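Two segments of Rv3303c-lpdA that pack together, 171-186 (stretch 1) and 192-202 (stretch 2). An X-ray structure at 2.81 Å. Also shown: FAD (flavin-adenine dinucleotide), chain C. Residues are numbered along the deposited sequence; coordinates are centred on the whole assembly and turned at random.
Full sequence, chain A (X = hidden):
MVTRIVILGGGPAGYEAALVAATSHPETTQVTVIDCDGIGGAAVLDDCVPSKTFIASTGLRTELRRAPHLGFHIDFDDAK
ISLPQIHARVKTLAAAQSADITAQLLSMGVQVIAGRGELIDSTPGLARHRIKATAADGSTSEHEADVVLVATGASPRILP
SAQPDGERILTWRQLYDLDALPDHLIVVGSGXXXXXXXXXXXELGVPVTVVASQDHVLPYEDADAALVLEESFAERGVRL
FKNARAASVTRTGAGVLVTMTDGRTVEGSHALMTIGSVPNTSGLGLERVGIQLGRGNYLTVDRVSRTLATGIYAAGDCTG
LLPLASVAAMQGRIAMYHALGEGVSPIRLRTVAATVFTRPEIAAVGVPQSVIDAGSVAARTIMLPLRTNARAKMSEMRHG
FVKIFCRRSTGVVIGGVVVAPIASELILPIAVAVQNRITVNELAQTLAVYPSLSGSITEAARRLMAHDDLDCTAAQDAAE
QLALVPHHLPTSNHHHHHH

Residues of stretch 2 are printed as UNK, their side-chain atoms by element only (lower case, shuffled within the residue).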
ATOM      1  N   THR A 171     -23.815 -38.724  17.390  1.00 13.62           N
ATOM      2  CA  THR A 171     -22.718 -37.748  17.237  1.00 12.92           C
ATOM      3  C   THR A 171     -23.263 -36.919  16.066  1.00 11.60           C
ATOM      4  O   THR A 171     -24.182 -37.331  15.397  1.00 13.46           O
ATOM      5  CB  THR A 171     -21.412 -38.353  16.720  1.00 13.53           C
ATOM      6  OG1 THR A 171     -21.658 -38.873  15.413  1.00 13.20           O
ATOM      7  CG2 THR A 171     -20.907 -39.451  17.596  1.00 11.66           C
ATOM      8  N   TRP A 172     -22.718 -35.768  15.774  1.00 10.31           N
ATOM      9  CA  TRP A 172     -23.264 -35.044  14.631  1.00 10.04           C
ATOM     10  C   TRP A 172     -23.131 -35.796  13.276  1.00  9.79           C
ATOM     11  O   TRP A 172     -23.958 -35.590  12.357  1.00  9.81           O
ATOM     12  CB  TRP A 172     -22.613 -33.664  14.544  1.00  9.07           C
ATOM     13  CG  TRP A 172     -21.186 -33.736  14.349  1.00  9.30           C
ATOM     14  CD1 TRP A 172     -20.534 -33.907  13.171  1.00  9.87           C
ATOM     15  CD2 TRP A 172     -20.186 -33.647  15.355  1.00 10.06           C
ATOM     16  NE1 TRP A 172     -19.180 -33.922  13.376  1.00 12.27           N
ATOM     17  CE2 TRP A 172     -18.939 -33.768  14.717  1.00 11.75           C
ATOM     18  CE3 TRP A 172     -20.217 -33.481  16.728  1.00 10.20           C
ATOM     19  CZ2 TRP A 172     -17.727 -33.727  15.415  1.00 12.07           C
ATOM     20  CZ3 TRP A 172     -18.995 -33.438  17.423  1.00 12.96           C
ATOM     21  CH2 TRP A 172     -17.774 -33.561  16.763  1.00 11.12           C
ATOM     22  N   ARG A 173     -22.119 -36.659  13.134  1.00  8.00           N
ATOM     23  CA  ARG A 173     -21.963 -37.402  11.890  1.00  7.68           C
ATOM     24  C   ARG A 173     -23.152 -38.316  11.626  1.00  9.14           C
ATOM     25  O   ARG A 173     -23.556 -38.515  10.467  1.00 10.63           O
ATOM     26  CB  ARG A 173     -20.669 -38.206  11.877  1.00  6.81           C
ATOM     27  CG  ARG A 173     -19.452 -37.329  11.701  1.00  7.28           C
ATOM     28  CD  ARG A 173     -18.127 -38.022  11.853  1.00  5.40           C
ATOM     29  NE  ARG A 173     -17.096 -37.016  11.721  1.00  5.62           N
ATOM     30  CZ  ARG A 173     -15.817 -37.301  11.627  1.00  5.91           C
ATOM     31  NH1 ARG A 173     -15.451 -38.567  11.675  1.00  5.73           N
ATOM     32  NH2 ARG A 173     -14.926 -36.339  11.422  1.00  4.48           N
ATOM     33  N   GLN A 174     -23.748 -38.834  12.698  1.00  9.85           N
ATOM     34  CA  GLN A 174     -24.909 -39.717  12.608  1.00  9.35           C
ATOM     35  C   GLN A 174     -26.324 -39.131  12.422  1.00  8.49           C
ATOM     36  O   GLN A 174     -27.218 -39.847  12.052  1.00  9.62           O
ATOM     37  CB  GLN A 174     -24.897 -40.615  13.817  1.00  9.55           C
ATOM     38  CG  GLN A 174     -23.556 -41.287  13.932  1.00  9.50           C
ATOM     39  CD  GLN A 174     -23.430 -42.077  15.203  1.00 10.85           C
ATOM     40  OE1 GLN A 174     -23.739 -41.584  16.280  1.00 13.61           O
ATOM     41  NE2 GLN A 174     -22.979 -43.297  15.089  1.00  8.90           N
ATOM     42  N   LEU A 175     -26.540 -37.852  12.664  1.00  7.36           N
ATOM     43  CA  LEU A 175     -27.866 -37.272  12.499  1.00  7.59           C
ATOM     44  C   LEU A 175     -28.675 -37.593  11.196  1.00  9.51           C
ATOM     45  O   LEU A 175     -29.905 -37.684  11.226  1.00 10.83           O
ATOM     46  CB  LEU A 175     -27.750 -35.750  12.631  1.00  4.04           C
ATOM     47  CG  LEU A 175     -27.300 -35.284  13.995  1.00  3.54           C
ATOM     48  CD1 LEU A 175     -26.705 -33.915  13.961  1.00  1.05           C
ATOM     49  CD2 LEU A 175     -28.515 -35.319  14.907  1.00  4.30           C
ATOM     50  N   TYR A 176     -28.004 -37.751  10.062  1.00 10.76           N
ATOM     51  CA  TYR A 176     -28.688 -37.949   8.791  1.00 11.97           C
ATOM     52  C   TYR A 176     -29.075 -39.366   8.522  1.00 13.67           C
ATOM     53  O   TYR A 176     -29.482 -39.715   7.418  1.00 16.05           O
ATOM     54  CB  TYR A 176     -27.817 -37.424   7.670  1.00 11.12           C
ATOM     55  CG  TYR A 176     -27.125 -36.149   8.078  1.00 12.24           C
ATOM     56  CD1 TYR A 176     -27.837 -34.987   8.373  1.00 11.85           C
ATOM     57  CD2 TYR A 176     -25.752 -36.108   8.166  1.00 13.63           C
ATOM     58  CE1 TYR A 176     -27.171 -33.831   8.732  1.00 13.55           C
ATOM     59  CE2 TYR A 176     -25.082 -34.958   8.533  1.00 12.90           C
ATOM     60  CZ  TYR A 176     -25.781 -33.837   8.815  1.00 13.05           C
ATOM     61  OH  TYR A 176     -25.064 -32.744   9.241  1.00 14.93           O
ATOM     62  N   ASP A 177     -28.946 -40.186   9.543  1.00 14.56           N
ATOM     63  CA  ASP A 177     -29.334 -41.562   9.461  1.00 14.89           C
ATOM     64  C   ASP A 177     -30.729 -41.798   9.982  1.00 15.69           C
ATOM     65  O   ASP A 177     -31.256 -42.896   9.845  1.00 16.63           O
ATOM     66  CB  ASP A 177     -28.385 -42.370  10.262  1.00 17.14           C
ATOM     67  CG  ASP A 177     -27.023 -42.295   9.716  1.00 19.55           C
ATOM     68  OD1 ASP A 177     -26.931 -42.031   8.496  1.00 21.94           O
ATOM     69  OD2 ASP A 177     -26.064 -42.524  10.482  1.00 21.66           O
ATOM     70  N   LEU A 178     -31.314 -40.778  10.600  1.00 16.71           N
ATOM     71  CA  LEU A 178     -32.659 -40.853  11.144  1.00 18.32           C
ATOM     72  C   LEU A 178     -33.667 -40.706  10.013  1.00 20.22           C
ATOM     73  O   LEU A 178     -33.413 -39.957   9.057  1.00 20.42           O
ATOM     74  CB  LEU A 178     -32.918 -39.707  12.107  1.00 18.06           C
ATOM     75  CG  LEU A 178     -31.946 -39.371  13.215  1.00 18.89           C
ATOM     76  CD1 LEU A 178     -32.407 -38.066  13.772  1.00 19.36           C
ATOM     77  CD2 LEU A 178     -31.911 -40.429  14.328  1.00 18.59           C
ATOM     78  N   ASP A 179     -34.818 -41.380  10.130  1.00 21.06           N
ATOM     79  CA  ASP A 179     -35.854 -41.261   9.107  1.00 22.11           C
ATOM     80  C   ASP A 179     -37.034 -40.431   9.559  1.00 20.67           C
ATOM     81  O   ASP A 179     -38.076 -40.396   8.887  1.00 21.52           O
ATOM     82  CB  ASP A 179     -36.345 -42.627   8.659  1.00 25.70           C
ATOM     83  CG  ASP A 179     -35.389 -43.279   7.675  1.00 30.93           C
ATOM     84  OD1 ASP A 179     -35.130 -42.672   6.576  1.00 33.25           O
ATOM     85  OD2 ASP A 179     -34.897 -44.399   8.006  1.00 33.49           O
ATOM     86  N   ALA A 180     -36.881 -39.765  10.700  1.00 17.84           N
ATOM     87  CA  ALA A 180     -37.946 -38.920  11.225  1.00 15.75           C
ATOM     88  C   ALA A 180     -37.440 -37.878  12.195  1.00 14.84           C
ATOM     89  O   ALA A 180     -36.484 -38.116  12.922  1.00 16.55           O
ATOM     90  CB  ALA A 180     -38.983 -39.767  11.890  1.00 14.31           C
ATOM     91  N   LEU A 181     -38.065 -36.712  12.219  1.00 13.06           N
ATOM     92  CA  LEU A 181     -37.637 -35.688  13.164  1.00 11.82           C
ATOM     93  C   LEU A 181     -37.803 -36.134  14.623  1.00 11.32           C
ATOM     94  O   LEU A 181     -38.781 -36.732  15.000  1.00 13.79           O
ATOM     95  CB  LEU A 181     -38.426 -34.400  12.962  1.00  8.66           C
ATOM     96  CG  LEU A 181     -38.226 -33.683  11.642  1.00  7.14           C
ATOM     97  CD1 LEU A 181     -38.942 -32.361  11.736  1.00  9.01           C
ATOM     98  CD2 LEU A 181     -36.752 -33.447  11.349  1.00  6.62           C
ATOM     99  N   PRO A 182     -36.834 -35.855  15.459  1.00 11.52           N
ATOM    100  CA  PRO A 182     -36.977 -36.259  16.849  1.00 11.70           C
ATOM    101  C   PRO A 182     -38.164 -35.590  17.513  1.00 11.82           C
ATOM    102  O   PRO A 182     -38.551 -34.501  17.146  1.00 12.17           O
ATOM    103  CB  PRO A 182     -35.665 -35.785  17.449  1.00 13.11           C
ATOM    104  CG  PRO A 182     -34.690 -36.068  16.316  1.00 11.98           C
ATOM    105  CD  PRO A 182     -35.452 -35.438  15.177  1.00 12.69           C
ATOM    106  N   ASP A 183     -38.742 -36.241  18.508  1.00 13.29           N
ATOM    107  CA  ASP A 183     -39.855 -35.656  19.261  1.00 12.68           C
ATOM    108  C   ASP A 183     -39.361 -34.607  20.224  1.00 11.02           C
ATOM    109  O   ASP A 183     -39.955 -33.553  20.330  1.00 11.77           O
ATOM    110  CB  ASP A 183     -40.590 -36.728  20.017  1.00 16.38           C
ATOM    111  CG  ASP A 183     -41.642 -37.370  19.164  1.00 22.21           C
ATOM    112  OD1 ASP A 183     -41.320 -37.831  18.045  1.00 24.05           O
ATOM    113  OD2 ASP A 183     -42.815 -37.403  19.604  1.00 27.86           O
ATOM    114  N   HIS A 184     -38.260 -34.909  20.914  1.00  8.85           N
ATOM    115  CA  HIS A 184     -37.616 -34.006  21.866  1.00  7.98           C
ATOM    116  C   HIS A 184     -36.116 -34.208  21.772  1.00  7.71           C
ATOM    117  O   HIS A 184     -35.608 -35.179  22.313  1.00  7.91           O
ATOM    118  CB  HIS A 184     -37.999 -34.330  23.298  1.00  7.80           C
ATOM    119  CG  HIS A 184     -37.494 -33.330  24.290  1.00  7.40           C
ATOM    120  ND1 HIS A 184     -37.346 -33.613  25.629  1.00  8.60           N
ATOM    121  CD2 HIS A 184     -37.113 -32.042  24.135  1.00  5.82           C
ATOM    122  CE1 HIS A 184     -36.889 -32.544  26.257  1.00  6.88           C
ATOM    123  NE2 HIS A 184     -36.742 -31.579  25.372  1.00  5.96           N
ATOM    124  N   LEU A 185     -35.411 -33.292  21.110  1.00  7.31           N
ATOM    125  CA  LEU A 185     -33.966 -33.376  20.957  1.00  6.22           C
ATOM    126  C   LEU A 185     -33.163 -32.761  22.118  1.00  6.65           C
ATOM    127  O   LEU A 185     -33.327 -31.570  22.482  1.00  5.01           O
ATOM    128  CB  LEU A 185     -33.520 -32.730  19.634  1.00  5.89           C
ATOM    129  CG  LEU A 185     -31.995 -32.768  19.380  1.00  5.39           C
ATOM    130  CD1 LEU A 185     -31.509 -34.172  19.492  1.00  5.73           C
ATOM    131  CD2 LEU A 185     -31.620 -32.245  17.994  1.00  6.97           C
ATOM    132  N   ILE A 186     -32.312 -33.584  22.721  1.00  6.04           N
ATOM    133  CA  ILE A 186     -31.490 -33.073  23.783  1.00  6.34           C
ATOM    134  C   ILE A 186     -30.130 -33.006  23.167  1.00  7.38           C
ATOM    135  O   ILE A 186     -29.661 -34.026  22.680  1.00  8.47           O
ATOM    136  CB  ILE A 186     -31.390 -34.007  24.966  1.00  5.16           C
ATOM    137  CG1 ILE A 186     -32.783 -34.484  25.358  1.00  4.68           C
ATOM    138  CG2 ILE A 186     -30.651 -33.284  26.102  1.00  1.00           C
ATOM    139  CD1 ILE A 186     -32.970 -34.483  26.855  1.00  7.61           C
ATOM    140  N   UNK A 192     -20.122 -23.907  18.986  1.00 10.58           N
ATOM    141  CA  UNK A 192     -20.541 -23.490  17.666  1.00  9.31           C
ATOM    142  C   UNK A 192     -21.266 -24.575  16.938  1.00 10.86           C
ATOM    143  O   UNK A 192     -22.273 -24.306  16.261  1.00 11.43           O
ATOM    144  c   UNK A 192     -19.817 -22.647  15.422  1.00  2.11           C
ATOM    145  c   UNK A 192     -19.344 -23.044  16.793  1.00  7.93           C
ATOM    146  c   UNK A 192     -18.631 -21.871  17.484  1.00  6.75           C
ATOM    147  N   UNK A 193     -20.785 -25.811  17.060  1.00 12.10           N
ATOM    148  CA  UNK A 193     -21.472 -26.857  16.335  1.00 13.48           C
ATOM    149  C   UNK A 193     -22.713 -27.357  17.061  1.00 12.83           C
ATOM    150  O   UNK A 193     -23.560 -27.980  16.450  1.00 14.13           O
ATOM    151  c   UNK A 193     -20.515 -28.013  15.857  1.00 14.42           C
ATOM    152  c   UNK A 193     -19.101 -27.738  16.234  1.00 14.84           C
ATOM    153  o   UNK A 193     -20.939 -29.261  16.391  1.00 15.96           O
ATOM    154  N   UNK A 194     -22.859 -27.080  18.350  1.00 12.00           N
ATOM    155  CA  UNK A 194     -24.107 -27.466  18.969  1.00  9.04           C
ATOM    156  C   UNK A 194     -25.045 -26.306  18.639  1.00  8.97           C
ATOM    157  O   UNK A 194     -26.240 -26.482  18.323  1.00  8.87           O
ATOM    158  N   UNK A 195     -24.502 -25.088  18.676  1.00  6.79           N
ATOM    159  CA  UNK A 195     -25.344 -23.944  18.428  1.00  5.49           C
ATOM    160  C   UNK A 195     -26.015 -24.010  17.107  1.00  4.82           C
ATOM    161  O   UNK A 195     -27.219 -23.716  17.005  1.00  5.02           O
ATOM    162  c   UNK A 195     -24.559 -22.658  18.544  1.00  6.85           C
ATOM    163  N   UNK A 196     -25.245 -24.403  16.092  1.00  4.17           N
ATOM    164  CA  UNK A 196     -25.773 -24.469  14.732  1.00  3.86           C
ATOM    165  C   UNK A 196     -26.926 -25.483  14.561  1.00  3.38           C
ATOM    166  O   UNK A 196     -27.953 -25.164  13.924  1.00  4.96           O
ATOM    167  o   UNK A 196     -21.574 -23.242  12.209  1.00  6.37           O
ATOM    168  c   UNK A 196     -23.607 -23.652  13.502  1.00  6.63           C
ATOM    169  o   UNK A 196     -22.368 -25.302  12.212  1.00 12.39           O
ATOM    170  c   UNK A 196     -24.641 -24.764  13.734  1.00  4.31           C
ATOM    171  c   UNK A 196     -22.435 -24.087  12.570  1.00  9.23           C
ATOM    172  N   UNK A 197     -26.783 -26.668  15.146  1.00  1.00           N
ATOM    173  CA  UNK A 197     -27.803 -27.711  15.038  1.00  2.16           C
ATOM    174  C   UNK A 197     -29.042 -27.395  15.869  1.00  2.89           C
ATOM    175  O   UNK A 197     -30.155 -27.674  15.436  1.00  3.41           O
ATOM    176  c   UNK A 197     -26.170 -30.615  12.069  1.00  1.74           C
ATOM    177  c   UNK A 197     -25.073 -30.051  14.548  1.00  1.00           C
ATOM    178  c   UNK A 197     -24.296 -30.656  13.550  1.00  1.49           C
ATOM    179  c   UNK A 197     -26.388 -29.727  14.334  1.00  1.00           C
ATOM    180  c   UNK A 197     -27.221 -29.091  15.427  1.00  1.00           C
ATOM    181  c   UNK A 197     -24.848 -30.938  12.303  1.00  1.78           C
ATOM    182  c   UNK A 197     -26.933 -30.008  13.087  1.00  1.00           C
ATOM    183  N   UNK A 198     -28.867 -26.812  17.056  1.00  2.28           N
ATOM    184  CA  UNK A 198     -30.003 -26.457  17.854  1.00  1.73           C
ATOM    185  C   UNK A 198     -30.826 -25.521  16.950  1.00  3.96           C
ATOM    186  O   UNK A 198     -32.052 -25.674  16.806  1.00  5.38           O
ATOM    187  c   UNK A 198     -30.716 -24.841  19.686  1.00  1.00           C
ATOM    188  c   UNK A 198     -29.549 -25.704  19.105  1.00  3.10           C
ATOM    189  c   UNK A 198     -28.978 -26.678  20.117  1.00  1.00           C
ATOM    190  N   UNK A 199     -30.158 -24.547  16.332  1.00  3.40           N
ATOM    191  CA  UNK A 199     -30.854 -23.613  15.485  1.00  3.87           C
ATOM    192  C   UNK A 199     -31.527 -24.345  14.329  1.00  4.58           C
ATOM    193  O   UNK A 199     -32.704 -24.159  14.053  1.00  3.37           O
ATOM    194  o   UNK A 199     -29.945 -20.337  14.263  1.00 12.63           O
ATOM    195  c   UNK A 199     -29.856 -22.596  14.988  1.00  6.90           C
ATOM    196  o   UNK A 199     -31.500 -21.645  13.458  1.00 11.11           O
ATOM    197  c   UNK A 199     -30.498 -21.454  14.198  1.00  9.52           C
ATOM    198  N   UNK A 200     -30.781 -25.181  13.618  1.00  6.34           N
ATOM    199  CA  UNK A 200     -31.373 -25.927  12.490  1.00  6.88           C
ATOM    200  C   UNK A 200     -32.613 -26.765  12.909  1.00  6.00           C
ATOM    201  O   UNK A 200     -33.665 -26.661  12.293  1.00  5.47           O
ATOM    202  c   UNK A 200     -30.293 -26.850  11.828  1.00  7.97           C
ATOM    203  N   UNK A 201     -32.489 -27.593  13.944  1.00  5.18           N
ATOM    204  CA  UNK A 201     -33.633 -28.394  14.388  1.00  5.29           C
ATOM    205  C   UNK A 201     -34.843 -27.555  14.915  1.00  3.73           C
ATOM    206  O   UNK A 201     -35.982 -27.911  14.678  1.00  3.53           O
ATOM    207  c   UNK A 201     -31.252 -32.926  13.299  1.00  7.32           C
ATOM    208  o   UNK A 201     -30.777 -34.124  12.696  1.00  5.97           O
ATOM    209  c   UNK A 201     -33.224 -31.541  13.867  1.00  7.17           C
ATOM    210  c   UNK A 201     -32.468 -30.672  14.664  1.00  6.97           C
ATOM    211  c   UNK A 201     -31.071 -30.937  14.765  1.00  6.81           C
ATOM    212  c   UNK A 201     -30.449 -32.062  14.063  1.00  5.56           C
ATOM    213  c   UNK A 201     -33.147 -29.480  15.383  1.00  5.29           C
ATOM    214  c   UNK A 201     -32.628 -32.654  13.205  1.00  6.98           C
ATOM    215  N   UNK A 202     -34.604 -26.434  15.577  1.00  2.84           N
ATOM    216  CA  UNK A 202     -35.675 -25.557  16.075  1.00  2.91           C
ATOM    217  C   UNK A 202     -36.456 -25.029  14.853  1.00  4.48           C
ATOM    218  O   UNK A 202     -37.637 -24.749  14.913  1.00  4.78           O
ATOM    219  o   UNK A 202     -34.490 -24.782  18.097  1.00  1.25           O
ATOM    220  c   UNK A 202     -36.057 -23.157  17.038  1.00  1.00           C
ATOM    221  c   UNK A 202     -35.040 -24.326  16.854  1.00  2.31           C
TER
HETATM  222  PA  FAD C 999     -10.197 -33.525   7.666  1.00 10.91           P
HETATM  223  O1A FAD C 999     -10.807 -33.974   8.989  1.00 12.95           O
HETATM  224  O2A FAD C 999     -11.107 -32.724   6.736  1.00  8.28           O
HETATM  225  O5B FAD C 999      -9.738 -34.813   6.992  1.00 10.84           O
HETATM  226  C5B FAD C 999      -8.465 -35.452   7.106  1.00 10.03           C
HETATM  227  C4B FAD C 999      -8.762 -36.715   6.326  1.00  9.05           C
HETATM  228  O4B FAD C 999      -7.637 -37.548   6.220  1.00  8.22           O
HETATM  229  C3B FAD C 999      -9.943 -37.689   6.861  1.00  8.19           C
HETATM  230  O3B FAD C 999     -11.206 -37.466   6.234  1.00  3.90           O
HETATM  231  C2B FAD C 999      -9.452 -39.045   6.667  1.00 10.30           C
HETATM  232  O2B FAD C 999      -9.997 -39.834   5.607  1.00 12.96           O
HETATM  233  C1B FAD C 999      -7.969 -38.917   6.421  1.00 10.01           C
HETATM  234  N9A FAD C 999      -7.093 -39.560   7.317  1.00  7.28           N
HETATM  235  C8A FAD C 999      -7.026 -39.666   8.692  1.00  8.87           C
HETATM  236  N7A FAD C 999      -6.028 -40.398   9.115  1.00  8.41           N
HETATM  237  C5A FAD C 999      -5.398 -40.799   7.974  1.00  8.16           C
HETATM  238  C6A FAD C 999      -4.276 -41.600   7.703  1.00  6.99           C
HETATM  239  N6A FAD C 999      -3.559 -42.163   8.654  1.00  5.33           N
HETATM  240  N1A FAD C 999      -3.921 -41.799   6.385  1.00  5.89           N
HETATM  241  C2A FAD C 999      -4.616 -41.249   5.376  1.00  5.45           C
HETATM  242  N3A FAD C 999      -5.734 -40.447   5.554  1.00  7.49           N
HETATM  243  C4A FAD C 999      -6.018 -40.310   6.953  1.00  7.96           C
HETATM  244  N1  FAD C 999     -14.841 -25.409   9.261  1.00  5.54           N
HETATM  245  C2  FAD C 999     -15.117 -24.293   8.520  1.00  6.11           C
HETATM  246  O2  FAD C 999     -14.209 -23.609   8.011  1.00  9.84           O
HETATM  247  N3  FAD C 999     -16.431 -23.926   8.338  1.00  3.02           N
HETATM  248  C4  FAD C 999     -17.524 -24.587   8.827  1.00  1.67           C
HETATM  249  O4  FAD C 999     -18.651 -24.155   8.586  1.00  2.12           O
HETATM  250  C4X FAD C 999     -17.250 -25.670   9.551  1.00  3.89           C
HETATM  251  N5  FAD C 999     -18.374 -26.377  10.062  1.00  5.44           N
HETATM  252  C5X FAD C 999     -18.085 -27.535  10.829  1.00  5.92           C
HETATM  253  C6  FAD C 999     -19.138 -28.313  11.358  1.00  6.94           C
HETATM  254  C7  FAD C 999     -18.911 -29.479  12.137  1.00  7.15           C
HETATM  255  C7M FAD C 999     -20.107 -30.297  12.682  1.00  7.14           C
HETATM  256  C8  FAD C 999     -17.560 -29.852  12.396  1.00  5.29           C
HETATM  257  C8M FAD C 999     -17.197 -31.068  13.232  1.00  5.84           C
HETATM  258  C9  FAD C 999     -16.518 -29.134  11.885  1.00  4.69           C
HETATM  259  C9A FAD C 999     -16.721 -28.006  11.097  1.00  4.23           C
HETATM  260  N10 FAD C 999     -15.639 -27.194  10.504  1.00  4.19           N
HETATM  261  C10 FAD C 999     -15.901 -26.081   9.758  1.00  4.98           C
HETATM  262  C1' FAD C 999     -14.323 -27.660  10.723  1.00  2.93           C
HETATM  263  C2' FAD C 999     -13.622 -28.201   9.511  1.00  3.17           C
HETATM  264  O2' FAD C 999     -14.450 -29.265   8.925  1.00  1.51           O
HETATM  265  C3' FAD C 999     -12.263 -28.757   9.828  1.00  4.07           C
HETATM  266  O3' FAD C 999     -11.434 -27.693  10.218  1.00  2.64           O
HETATM  267  C4' FAD C 999     -11.531 -29.384   8.658  1.00  5.47           C
HETATM  268  O4' FAD C 999     -12.417 -30.517   8.319  1.00  9.05           O
HETATM  269  C5' FAD C 999     -10.259 -30.030   8.913  1.00  5.80           C
HETATM  270  O5' FAD C 999      -9.702 -30.449   7.675  1.00  8.14           O
HETATM  271  P   FAD C 999      -8.422 -31.333   7.549  1.00  6.72           P
HETATM  272  O1P FAD C 999      -8.170 -31.397   6.156  1.00  7.89           O
HETATM  273  O2P FAD C 999      -7.304 -30.917   8.423  1.00  8.26           O
HETATM  274  O3P FAD C 999      -8.961 -32.668   8.102  1.00  8.64           O

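Position 192 opens the helix with three side-chain carbons, one bonded to the backbone and carrying the other two. A fork at the beta carbon without oxygen is valine; Val192 is exposed and lies out of reach of stretch 1, so the contact places no visible demand on it.

At position 193 the first carbon carries one oxygen and one carbon, and the oxygen lies near the Trp172 ring; the pattern is that of threonine. Thr193 points toward stretch 1, where its OG1 comes within 4.3 Å of Trp172 CE3, a loose van der Waals contact. Its CB lies 3.9 Å from FAD C7M, so this short side chain borders both the indole and the flavin's methyl group, which itself lies over one face of the Trp172 ring.

Position 194 has no side-chain atoms and is therefore glycine. Gly194 touches nothing in stretch 1, but its carbonyl accepts a helical bond, 2.9 Å from the N atom of position 198 to Gly194 O. A single carbon at position 195 identifies alanine; Ala195 is buried but turned to other surroundings, its CB 11.8 Å from stretch 1, and so small a helix-favouring residue suits a buried site.

Position 196 carries a chain of three carbons, the third bearing two oxygens: a carboxylate on a two-methylene arm, hence glutamate. Glu196 is buried, and a charged group there needs partners; both its oxygens find hydrogen bonds elsewhere in the structure.

Position 197 shows one carbon followed by a ring of six carbons with no oxygen; the ring packs against Trp172, Leu175 and Tyr176. This is phenylalanine. Phe197 is flat and wholly apolar, which suits its packing against aliphatic carbons. Leu175 CD1 sits over one face, 3.8 Å from the centroid of the Phe197 ring and 9° off its normal, a CH-pi contact. Trp172 CB packs 3.6 Å from Phe197 CE2, while Tyr176 OH approaches the ring edge, 3.6 Å from Phe197 CZ.

At position 198 a carbon carrying two carbons again gives valine. Val198 points sideways and makes no contact, but its apolar fork suits a buried site, and its carbonyl is used one turn later. Two carbons, the second with two oxygens, mark position 199 as aspartate; Asp199 faces other partners, which satisfy both oxygens. The lone carbon of position 200 is alanine; Ala200, compact like Ala195, is buried beyond reach of stretch 1.

Position 201 has one carbon, a six-carbon ring and an oxygen on that ring, together meeting Leu175, Leu178, Pro182 and Leu185: tyrosine. Tyr201, the residue most covered by stretch 1, reaches far enough to touch several side chains. Leu185 CD2 lies 3.5 Å from Tyr201 CD2, Pro182 CD 4.4 Å from Tyr201 CE1, and Leu175 CD2 3.4 Å from Tyr201 OH.

Position 202 carries one oxygen and one carbon on its first carbon, so it is threonine. Thr202 OG1 donates to Val198 O at 2.9 Å, satisfying its hydroxyl against the helix itself.

The contact thus rests on one side of a helix. Positions 193, 197 and 201, four residues apart, fall on successive turns and point toward stretch 1. No hydrogen bond crosses between the stretches; apolar packing holds the aromatic rings against the leucines, proline and tryptophan. Leu175 links the two rings, one methyl over Phe197 and the other against Tyr201.

Stretch 2, residues 192-202: VTGAEFVDAYT
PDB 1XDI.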